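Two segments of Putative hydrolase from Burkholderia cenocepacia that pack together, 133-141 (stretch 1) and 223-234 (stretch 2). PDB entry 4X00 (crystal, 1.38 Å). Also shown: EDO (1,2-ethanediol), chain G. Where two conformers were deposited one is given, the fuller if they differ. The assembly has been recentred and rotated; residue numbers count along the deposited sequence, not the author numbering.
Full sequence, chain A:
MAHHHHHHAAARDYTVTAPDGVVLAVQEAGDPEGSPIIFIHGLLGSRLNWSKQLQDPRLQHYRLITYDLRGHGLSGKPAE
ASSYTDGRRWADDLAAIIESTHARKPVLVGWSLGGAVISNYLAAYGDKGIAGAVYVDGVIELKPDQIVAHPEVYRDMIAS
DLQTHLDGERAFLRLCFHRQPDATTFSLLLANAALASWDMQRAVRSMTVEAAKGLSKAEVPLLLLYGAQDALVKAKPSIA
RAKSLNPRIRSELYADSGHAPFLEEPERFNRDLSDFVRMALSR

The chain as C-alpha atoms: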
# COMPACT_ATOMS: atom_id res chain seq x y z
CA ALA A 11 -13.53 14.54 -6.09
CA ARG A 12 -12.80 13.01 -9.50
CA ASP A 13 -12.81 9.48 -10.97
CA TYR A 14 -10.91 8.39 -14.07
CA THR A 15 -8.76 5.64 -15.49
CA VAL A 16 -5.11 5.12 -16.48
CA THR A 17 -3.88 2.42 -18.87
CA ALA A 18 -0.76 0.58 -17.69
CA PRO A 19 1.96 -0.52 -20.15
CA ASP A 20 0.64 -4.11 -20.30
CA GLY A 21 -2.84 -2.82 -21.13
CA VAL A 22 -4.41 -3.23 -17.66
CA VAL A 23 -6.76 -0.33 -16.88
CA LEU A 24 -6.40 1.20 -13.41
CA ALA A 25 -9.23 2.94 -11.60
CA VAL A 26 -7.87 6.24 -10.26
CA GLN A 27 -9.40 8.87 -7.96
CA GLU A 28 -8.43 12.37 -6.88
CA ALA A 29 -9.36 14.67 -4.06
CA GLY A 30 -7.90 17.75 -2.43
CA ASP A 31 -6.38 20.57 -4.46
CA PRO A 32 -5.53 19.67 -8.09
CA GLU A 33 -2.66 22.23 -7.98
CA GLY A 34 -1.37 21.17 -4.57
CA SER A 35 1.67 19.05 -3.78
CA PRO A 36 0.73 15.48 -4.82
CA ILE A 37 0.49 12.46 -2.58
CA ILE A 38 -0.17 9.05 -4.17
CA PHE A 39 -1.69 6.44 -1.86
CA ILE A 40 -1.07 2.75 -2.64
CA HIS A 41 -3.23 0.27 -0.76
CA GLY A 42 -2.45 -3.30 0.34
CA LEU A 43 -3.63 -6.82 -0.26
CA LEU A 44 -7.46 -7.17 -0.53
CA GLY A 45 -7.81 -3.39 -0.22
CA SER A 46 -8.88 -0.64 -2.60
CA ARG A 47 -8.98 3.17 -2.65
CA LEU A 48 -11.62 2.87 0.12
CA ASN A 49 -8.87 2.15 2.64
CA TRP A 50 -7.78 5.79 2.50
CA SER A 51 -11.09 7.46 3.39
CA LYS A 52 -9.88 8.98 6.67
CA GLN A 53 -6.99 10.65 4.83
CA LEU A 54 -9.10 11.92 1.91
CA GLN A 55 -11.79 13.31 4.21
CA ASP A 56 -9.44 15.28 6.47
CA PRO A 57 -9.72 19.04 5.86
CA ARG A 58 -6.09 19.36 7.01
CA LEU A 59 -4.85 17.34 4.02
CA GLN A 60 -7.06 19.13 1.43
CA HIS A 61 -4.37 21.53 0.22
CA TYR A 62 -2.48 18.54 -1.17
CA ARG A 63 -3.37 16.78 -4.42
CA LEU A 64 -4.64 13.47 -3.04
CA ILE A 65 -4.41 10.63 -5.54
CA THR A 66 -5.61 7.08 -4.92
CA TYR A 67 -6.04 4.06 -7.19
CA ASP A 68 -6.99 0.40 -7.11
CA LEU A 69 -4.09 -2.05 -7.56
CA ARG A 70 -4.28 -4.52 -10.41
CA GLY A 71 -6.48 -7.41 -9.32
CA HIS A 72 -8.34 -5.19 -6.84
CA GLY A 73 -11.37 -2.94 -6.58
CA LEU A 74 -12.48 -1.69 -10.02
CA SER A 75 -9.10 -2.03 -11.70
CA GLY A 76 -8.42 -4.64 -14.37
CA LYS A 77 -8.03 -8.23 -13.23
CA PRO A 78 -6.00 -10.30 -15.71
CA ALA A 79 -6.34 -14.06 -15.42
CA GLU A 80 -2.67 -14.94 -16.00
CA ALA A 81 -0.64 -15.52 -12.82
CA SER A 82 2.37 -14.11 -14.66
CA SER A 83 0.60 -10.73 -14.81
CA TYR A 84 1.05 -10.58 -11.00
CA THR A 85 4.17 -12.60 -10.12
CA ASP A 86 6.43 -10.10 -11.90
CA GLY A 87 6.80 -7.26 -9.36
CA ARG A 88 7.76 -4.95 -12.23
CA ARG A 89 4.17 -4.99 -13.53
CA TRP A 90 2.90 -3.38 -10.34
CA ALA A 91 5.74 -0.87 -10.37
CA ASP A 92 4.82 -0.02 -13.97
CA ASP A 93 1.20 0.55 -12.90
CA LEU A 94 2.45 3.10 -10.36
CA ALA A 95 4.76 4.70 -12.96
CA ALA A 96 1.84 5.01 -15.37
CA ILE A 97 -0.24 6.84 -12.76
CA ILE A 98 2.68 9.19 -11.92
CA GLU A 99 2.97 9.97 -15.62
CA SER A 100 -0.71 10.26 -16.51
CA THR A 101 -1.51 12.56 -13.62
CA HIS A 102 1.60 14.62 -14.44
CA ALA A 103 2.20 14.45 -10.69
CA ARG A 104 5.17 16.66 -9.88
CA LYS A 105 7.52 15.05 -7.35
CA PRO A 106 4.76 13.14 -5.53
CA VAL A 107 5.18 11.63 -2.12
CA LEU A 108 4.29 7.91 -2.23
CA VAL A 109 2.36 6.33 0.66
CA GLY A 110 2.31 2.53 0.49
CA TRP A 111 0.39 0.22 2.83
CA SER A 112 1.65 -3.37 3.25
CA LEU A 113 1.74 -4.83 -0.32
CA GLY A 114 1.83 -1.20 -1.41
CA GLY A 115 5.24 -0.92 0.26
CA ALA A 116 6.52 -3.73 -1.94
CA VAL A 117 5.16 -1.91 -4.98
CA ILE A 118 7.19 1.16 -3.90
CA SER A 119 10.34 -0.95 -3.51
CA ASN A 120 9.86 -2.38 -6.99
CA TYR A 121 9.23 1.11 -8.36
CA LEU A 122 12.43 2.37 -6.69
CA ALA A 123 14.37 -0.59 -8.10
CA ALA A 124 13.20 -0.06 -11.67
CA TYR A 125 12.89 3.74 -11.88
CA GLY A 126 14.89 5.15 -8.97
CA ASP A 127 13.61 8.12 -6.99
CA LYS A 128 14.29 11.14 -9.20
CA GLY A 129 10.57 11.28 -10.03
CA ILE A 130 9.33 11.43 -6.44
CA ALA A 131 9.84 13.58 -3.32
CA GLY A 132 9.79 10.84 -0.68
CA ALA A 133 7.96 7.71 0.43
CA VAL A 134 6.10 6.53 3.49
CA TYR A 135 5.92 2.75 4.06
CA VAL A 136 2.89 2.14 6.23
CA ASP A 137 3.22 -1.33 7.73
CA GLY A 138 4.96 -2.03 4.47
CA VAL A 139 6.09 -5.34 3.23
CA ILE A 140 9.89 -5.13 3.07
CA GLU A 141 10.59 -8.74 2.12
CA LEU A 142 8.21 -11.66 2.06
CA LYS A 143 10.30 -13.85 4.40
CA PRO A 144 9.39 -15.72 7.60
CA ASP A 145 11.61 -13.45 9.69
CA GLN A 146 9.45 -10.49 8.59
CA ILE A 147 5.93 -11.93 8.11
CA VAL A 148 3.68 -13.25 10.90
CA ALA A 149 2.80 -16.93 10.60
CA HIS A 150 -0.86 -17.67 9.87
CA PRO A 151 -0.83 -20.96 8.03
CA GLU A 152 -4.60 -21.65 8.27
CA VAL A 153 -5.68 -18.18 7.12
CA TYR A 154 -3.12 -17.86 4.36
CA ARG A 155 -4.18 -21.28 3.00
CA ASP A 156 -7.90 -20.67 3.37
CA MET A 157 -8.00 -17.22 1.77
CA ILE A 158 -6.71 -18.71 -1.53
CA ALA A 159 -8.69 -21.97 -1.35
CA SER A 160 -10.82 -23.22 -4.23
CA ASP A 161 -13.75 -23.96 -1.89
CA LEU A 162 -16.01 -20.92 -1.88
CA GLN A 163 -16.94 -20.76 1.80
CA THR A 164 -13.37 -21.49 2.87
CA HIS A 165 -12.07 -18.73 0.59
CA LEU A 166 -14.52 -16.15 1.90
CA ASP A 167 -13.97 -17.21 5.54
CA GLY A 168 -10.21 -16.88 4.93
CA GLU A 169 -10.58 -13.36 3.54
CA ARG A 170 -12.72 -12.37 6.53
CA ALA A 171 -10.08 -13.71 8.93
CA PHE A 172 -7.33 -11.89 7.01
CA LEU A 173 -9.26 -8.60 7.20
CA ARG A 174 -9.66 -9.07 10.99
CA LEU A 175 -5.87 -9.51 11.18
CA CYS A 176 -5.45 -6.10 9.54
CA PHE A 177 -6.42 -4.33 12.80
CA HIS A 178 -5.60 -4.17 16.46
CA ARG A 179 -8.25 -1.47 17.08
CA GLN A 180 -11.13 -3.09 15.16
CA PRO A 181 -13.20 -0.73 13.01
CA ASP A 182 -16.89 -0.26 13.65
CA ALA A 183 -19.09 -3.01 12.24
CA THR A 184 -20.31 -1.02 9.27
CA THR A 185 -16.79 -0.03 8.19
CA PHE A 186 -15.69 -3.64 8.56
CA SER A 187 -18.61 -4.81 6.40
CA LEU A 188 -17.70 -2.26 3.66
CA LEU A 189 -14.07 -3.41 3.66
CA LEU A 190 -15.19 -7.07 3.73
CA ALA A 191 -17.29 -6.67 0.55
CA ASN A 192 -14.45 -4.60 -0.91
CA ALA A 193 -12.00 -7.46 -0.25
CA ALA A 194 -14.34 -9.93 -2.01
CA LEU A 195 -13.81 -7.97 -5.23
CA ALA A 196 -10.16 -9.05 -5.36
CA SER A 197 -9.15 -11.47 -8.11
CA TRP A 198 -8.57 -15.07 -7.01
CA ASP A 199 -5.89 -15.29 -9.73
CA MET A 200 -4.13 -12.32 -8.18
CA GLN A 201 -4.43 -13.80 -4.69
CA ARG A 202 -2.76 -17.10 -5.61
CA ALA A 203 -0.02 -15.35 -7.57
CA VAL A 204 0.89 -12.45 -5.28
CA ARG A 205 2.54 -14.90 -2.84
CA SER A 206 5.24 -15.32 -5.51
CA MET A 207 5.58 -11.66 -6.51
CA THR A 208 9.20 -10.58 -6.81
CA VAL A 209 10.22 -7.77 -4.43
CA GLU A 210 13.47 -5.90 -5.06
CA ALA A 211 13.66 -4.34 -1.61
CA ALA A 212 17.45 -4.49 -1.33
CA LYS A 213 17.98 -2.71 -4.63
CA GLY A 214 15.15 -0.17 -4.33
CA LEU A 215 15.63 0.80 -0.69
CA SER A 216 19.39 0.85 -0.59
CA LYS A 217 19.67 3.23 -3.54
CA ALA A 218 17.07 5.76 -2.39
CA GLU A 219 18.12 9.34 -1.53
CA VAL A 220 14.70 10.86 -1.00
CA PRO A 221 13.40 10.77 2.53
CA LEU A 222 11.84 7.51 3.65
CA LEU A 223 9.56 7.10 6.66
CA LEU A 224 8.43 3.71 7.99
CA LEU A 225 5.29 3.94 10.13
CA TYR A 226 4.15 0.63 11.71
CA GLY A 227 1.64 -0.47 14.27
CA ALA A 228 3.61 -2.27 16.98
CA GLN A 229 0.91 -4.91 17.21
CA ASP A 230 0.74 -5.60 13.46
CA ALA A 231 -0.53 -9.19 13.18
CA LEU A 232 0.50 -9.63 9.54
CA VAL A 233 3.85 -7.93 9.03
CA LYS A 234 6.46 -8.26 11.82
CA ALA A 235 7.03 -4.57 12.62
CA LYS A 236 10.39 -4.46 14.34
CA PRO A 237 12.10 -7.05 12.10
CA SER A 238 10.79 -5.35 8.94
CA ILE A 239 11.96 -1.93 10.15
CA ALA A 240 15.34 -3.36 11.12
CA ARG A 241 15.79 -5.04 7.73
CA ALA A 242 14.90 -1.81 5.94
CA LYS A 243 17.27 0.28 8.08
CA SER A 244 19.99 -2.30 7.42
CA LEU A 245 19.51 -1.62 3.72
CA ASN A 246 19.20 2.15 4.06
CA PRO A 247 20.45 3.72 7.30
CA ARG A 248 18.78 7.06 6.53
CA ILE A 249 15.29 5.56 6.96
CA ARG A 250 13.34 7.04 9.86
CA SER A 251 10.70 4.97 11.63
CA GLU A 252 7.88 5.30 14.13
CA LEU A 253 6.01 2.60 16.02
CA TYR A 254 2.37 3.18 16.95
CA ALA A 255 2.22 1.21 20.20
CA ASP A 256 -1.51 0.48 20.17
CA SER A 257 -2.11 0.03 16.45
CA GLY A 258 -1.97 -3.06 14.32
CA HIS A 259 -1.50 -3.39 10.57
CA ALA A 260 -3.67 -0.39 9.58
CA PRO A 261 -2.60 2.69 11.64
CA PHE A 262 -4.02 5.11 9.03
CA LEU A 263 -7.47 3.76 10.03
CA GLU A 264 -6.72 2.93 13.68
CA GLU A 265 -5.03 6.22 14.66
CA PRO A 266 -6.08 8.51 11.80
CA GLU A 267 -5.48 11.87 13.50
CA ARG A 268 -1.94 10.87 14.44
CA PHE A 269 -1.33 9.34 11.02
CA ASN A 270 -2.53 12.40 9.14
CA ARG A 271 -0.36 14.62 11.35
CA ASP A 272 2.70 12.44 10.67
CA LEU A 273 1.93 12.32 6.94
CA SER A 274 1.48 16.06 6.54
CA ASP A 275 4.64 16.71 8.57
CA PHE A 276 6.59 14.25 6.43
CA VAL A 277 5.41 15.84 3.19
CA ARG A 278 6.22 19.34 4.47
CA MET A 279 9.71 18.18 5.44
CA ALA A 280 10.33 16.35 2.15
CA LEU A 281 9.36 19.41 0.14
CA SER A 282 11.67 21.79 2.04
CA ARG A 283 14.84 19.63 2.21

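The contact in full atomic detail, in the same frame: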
# COMPACT_ATOMS: atom_id res chain seq x y z
N ALA A 133 8.91 8.80 0.32
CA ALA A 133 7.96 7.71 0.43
C ALA A 133 7.74 7.36 1.88
O ALA A 133 8.68 7.38 2.68
CB ALA A 133 8.45 6.48 -0.34
N VAL A 134 6.50 7.04 2.19
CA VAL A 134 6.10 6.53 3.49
C VAL A 134 5.66 5.07 3.32
O VAL A 134 4.74 4.79 2.54
CB VAL A 134 4.95 7.33 4.09
CG1 VAL A 134 4.60 6.80 5.49
CG2 VAL A 134 5.30 8.84 4.13
N TYR A 135 6.33 4.15 4.01
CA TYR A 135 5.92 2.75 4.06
C TYR A 135 5.05 2.61 5.30
O TYR A 135 5.54 2.83 6.41
CB TYR A 135 7.10 1.80 4.17
CG TYR A 135 7.87 1.56 2.90
CD1 TYR A 135 8.45 2.61 2.17
CD2 TYR A 135 8.09 0.26 2.44
CE1 TYR A 135 9.16 2.37 0.99
CE2 TYR A 135 8.82 0.02 1.27
CZ TYR A 135 9.34 1.07 0.56
OH TYR A 135 10.05 0.82 -0.58
N VAL A 136 3.79 2.29 5.11
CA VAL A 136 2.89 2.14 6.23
C VAL A 136 2.66 0.66 6.47
O VAL A 136 1.99 -0.01 5.67
CB VAL A 136 1.56 2.84 5.96
CG1 VAL A 136 0.73 2.80 7.26
CG2 VAL A 136 1.80 4.25 5.41
N ASP A 137 3.26 0.12 7.53
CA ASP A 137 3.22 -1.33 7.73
C ASP A 137 3.57 -2.05 6.44
O ASP A 137 2.96 -3.06 6.07
CB ASP A 137 1.86 -1.75 8.29
CG ASP A 137 1.71 -1.28 9.71
OD1 ASP A 137 1.40 -0.08 9.87
OD2 ASP A 137 2.02 -2.05 10.67
N GLY A 138 4.57 -1.51 5.75
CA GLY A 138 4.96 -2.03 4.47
C GLY A 138 5.60 -3.39 4.51
O GLY A 138 6.38 -3.75 5.42
N VAL A 139 5.27 -4.19 3.50
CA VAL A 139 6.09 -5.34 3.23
C VAL A 139 7.47 -4.85 2.82
O VAL A 139 7.58 -3.98 1.96
CB VAL A 139 5.49 -6.22 2.12
CG1 VAL A 139 6.53 -7.29 1.64
CG2 VAL A 139 4.23 -6.90 2.64
N ILE A 140 8.51 -5.40 3.45
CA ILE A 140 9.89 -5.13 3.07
C ILE A 140 10.32 -6.33 2.23
O ILE A 140 10.43 -6.23 1.00
CB ILE A 140 10.80 -4.89 4.29
CG1 ILE A 140 10.26 -3.70 5.11
CG2 ILE A 140 12.24 -4.66 3.84
CD1 ILE A 140 10.09 -2.38 4.30
N GLU A 141 10.48 -7.49 2.87
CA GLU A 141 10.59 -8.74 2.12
C GLU A 141 9.56 -9.72 2.61
O GLU A 141 9.16 -9.69 3.78
CB GLU A 141 11.99 -9.35 2.25
CG GLU A 141 13.05 -8.46 1.64
CD GLU A 141 14.46 -8.79 2.06
OE1 GLU A 141 14.67 -9.17 3.23
OE2 GLU A 141 15.37 -8.68 1.20
N LEU A 223 10.12 7.23 5.32
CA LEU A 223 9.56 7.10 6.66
C LEU A 223 8.81 5.77 6.74
O LEU A 223 7.99 5.46 5.88
CB LEU A 223 8.62 8.27 6.96
CG LEU A 223 7.82 8.20 8.27
CD1 LEU A 223 8.76 8.21 9.48
CD2 LEU A 223 6.86 9.37 8.32
N LEU A 224 9.11 4.98 7.76
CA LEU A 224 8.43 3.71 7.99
C LEU A 224 7.56 3.87 9.22
O LEU A 224 8.07 4.11 10.31
CB LEU A 224 9.44 2.59 8.18
CG LEU A 224 9.76 1.82 6.90
CD1 LEU A 224 10.33 2.72 5.76
CD2 LEU A 224 10.71 0.66 7.25
N LEU A 225 6.25 3.76 9.04
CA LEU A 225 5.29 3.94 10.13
C LEU A 225 4.59 2.61 10.31
O LEU A 225 3.91 2.16 9.37
CB LEU A 225 4.27 5.03 9.81
CG LEU A 225 4.68 6.49 9.64
CD1 LEU A 225 3.44 7.34 9.40
CD2 LEU A 225 5.29 7.01 10.90
N TYR A 226 4.74 1.98 11.48
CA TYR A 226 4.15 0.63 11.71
C TYR A 226 3.36 0.63 13.00
O TYR A 226 3.80 1.22 14.00
CB TYR A 226 5.25 -0.45 11.83
CG TYR A 226 5.87 -0.84 10.52
CD1 TYR A 226 6.59 0.08 9.78
CD2 TYR A 226 5.73 -2.13 10.01
CE1 TYR A 226 7.16 -0.27 8.57
CE2 TYR A 226 6.32 -2.50 8.80
CZ TYR A 226 7.02 -1.54 8.08
OH TYR A 226 7.60 -1.85 6.87
N GLY A 227 2.26 -0.10 13.01
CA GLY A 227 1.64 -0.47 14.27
C GLY A 227 2.48 -1.53 14.96
O GLY A 227 2.83 -2.56 14.35
N ALA A 228 2.78 -1.32 16.24
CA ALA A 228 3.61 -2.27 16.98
C ALA A 228 2.94 -3.63 17.10
O ALA A 228 3.62 -4.64 17.29
CB ALA A 228 3.96 -1.72 18.39
N GLN A 229 1.62 -3.64 17.04
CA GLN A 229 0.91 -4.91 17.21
C GLN A 229 0.43 -5.48 15.87
O GLN A 229 -0.48 -6.31 15.83
CB GLN A 229 -0.24 -4.74 18.20
CG GLN A 229 0.29 -4.19 19.54
CD GLN A 229 -0.77 -4.16 20.60
OE1 GLN A 229 -1.40 -5.19 20.89
NE2 GLN A 229 -0.98 -3.00 21.20
N ASP A 230 1.07 -5.08 14.78
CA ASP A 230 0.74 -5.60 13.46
C ASP A 230 0.78 -7.13 13.47
O ASP A 230 1.78 -7.75 13.80
CB ASP A 230 1.74 -4.99 12.46
CG ASP A 230 1.43 -5.31 11.00
OD1 ASP A 230 0.79 -6.35 10.73
OD2 ASP A 230 1.82 -4.52 10.11
N ALA A 231 -0.35 -7.74 13.14
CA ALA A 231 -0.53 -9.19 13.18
C ALA A 231 -0.22 -9.86 11.84
O ALA A 231 -0.36 -11.07 11.73
CB ALA A 231 -1.95 -9.54 13.62
N LEU A 232 0.24 -9.07 10.86
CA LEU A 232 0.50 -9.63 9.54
C LEU A 232 1.94 -9.42 9.13
O LEU A 232 2.58 -10.36 8.65
CB LEU A 232 -0.44 -9.04 8.49
CG LEU A 232 -1.88 -9.53 8.64
CD1 LEU A 232 -2.81 -8.68 7.81
CD2 LEU A 232 -2.03 -11.02 8.22
N VAL A 233 2.45 -8.21 9.32
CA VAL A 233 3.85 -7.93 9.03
C VAL A 233 4.55 -7.74 10.37
O VAL A 233 4.04 -7.02 11.22
CB VAL A 233 4.00 -6.66 8.14
CG1 VAL A 233 5.47 -6.27 8.01
CG2 VAL A 233 3.38 -6.91 6.75
N LYS A 234 5.69 -8.42 10.57
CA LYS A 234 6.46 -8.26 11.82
C LYS A 234 7.13 -6.88 11.81
O LYS A 234 8.05 -6.63 11.03
CB LYS A 234 7.52 -9.37 11.98
CG LYS A 234 6.94 -10.79 12.13
CD LYS A 234 8.05 -11.81 12.14
CE LYS A 234 7.52 -13.21 12.42
NZ LYS A 234 8.62 -14.19 12.30
C1 EDO G . 5.08 -8.52 15.62
O1 EDO G . 6.42 -8.49 15.13
C2 EDO G . 4.48 -7.12 15.67
O2 EDO G . 4.33 -6.58 14.37

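Two neighbouring parallel strands, 133-136 and 223-227, form the centre of this contact. Their N-to-C directions differ by 21°. Val134 pairs with Leu223, Tyr135 with Leu224 and Val136 with Leu225.

Four backbone hydrogen bonds hold the strands together. Leu223 N donates to Ala133 O at 3.0 Å, and Tyr135 N donates to Leu223 O at 2.8 Å. Leu225 N then donates to Tyr135 O at 2.9 Å, and Asp137 N donates to Leu225 O at 2.8 Å. Donors alternate between the strands, as expected of parallel pairing. Ala133, Tyr135 and Asp137 thus bond to Leu223 and Leu225 in a ladder. CA-H...O contacts supplement it, such as Val134 CA to Leu223 O at 3.2 Å and Val136 CA to Leu225 O at 3.3 Å.

Beyond the ladder, side chains supply the polar contacts. The Asp137 carboxylate accepts from the backbone of Gly227: Gly227 N lies 3.1 Å from Asp137 OD2, and a weak bond joins Gly227 N to Asp137 OD1 at 3.3 Å. The amide therefore meets both oxygens. Tyr226 OH donates to Gly138 O at 2.7 Å, tying the loop after the first strand to the end of the second.

Two acid groups meet closely. Asp137 OD2 and Asp230 OD2 are 2.5 Å apart, so one of the carboxyl groups probably carries a proton. Asp230 is placed by a type I turn from Gly227 to Asp230, in which Asp230 N bonds to Gly227 O at 3.1 Å. Its other carboxyl oxygen, Asp230 OD1, accepts from Leu232 N at 2.8 Å and Val233 N at 2.9 Å, which fixes the side chain against the following loop.

Apolar contacts lie on both faces of the sheet. On the face of Val134, Val136, Leu223 and Leu225, Val134 CG1 is 4.1 Å from Leu225 CD1. On the face of Tyr135 and Leu224, Tyr135 CB is 3.7 Å from Leu224 CD1. Ile140 CD1 reaches back to Leu224 CD2 at 4.3 Å. Further along, Val139 CG2 meets Val233 CG2 at 4.2 Å.

The Tyr226 ring also makes a CH-pi contact. Asp137 CA sits over one face, 3.6 Å from the ring centroid and 18° off the normal.

A 1,2-ethanediol, probably from the crystallisation liquor, lies beside the second stretch. Its O2 donates to Asp230 O at 2.9 Å.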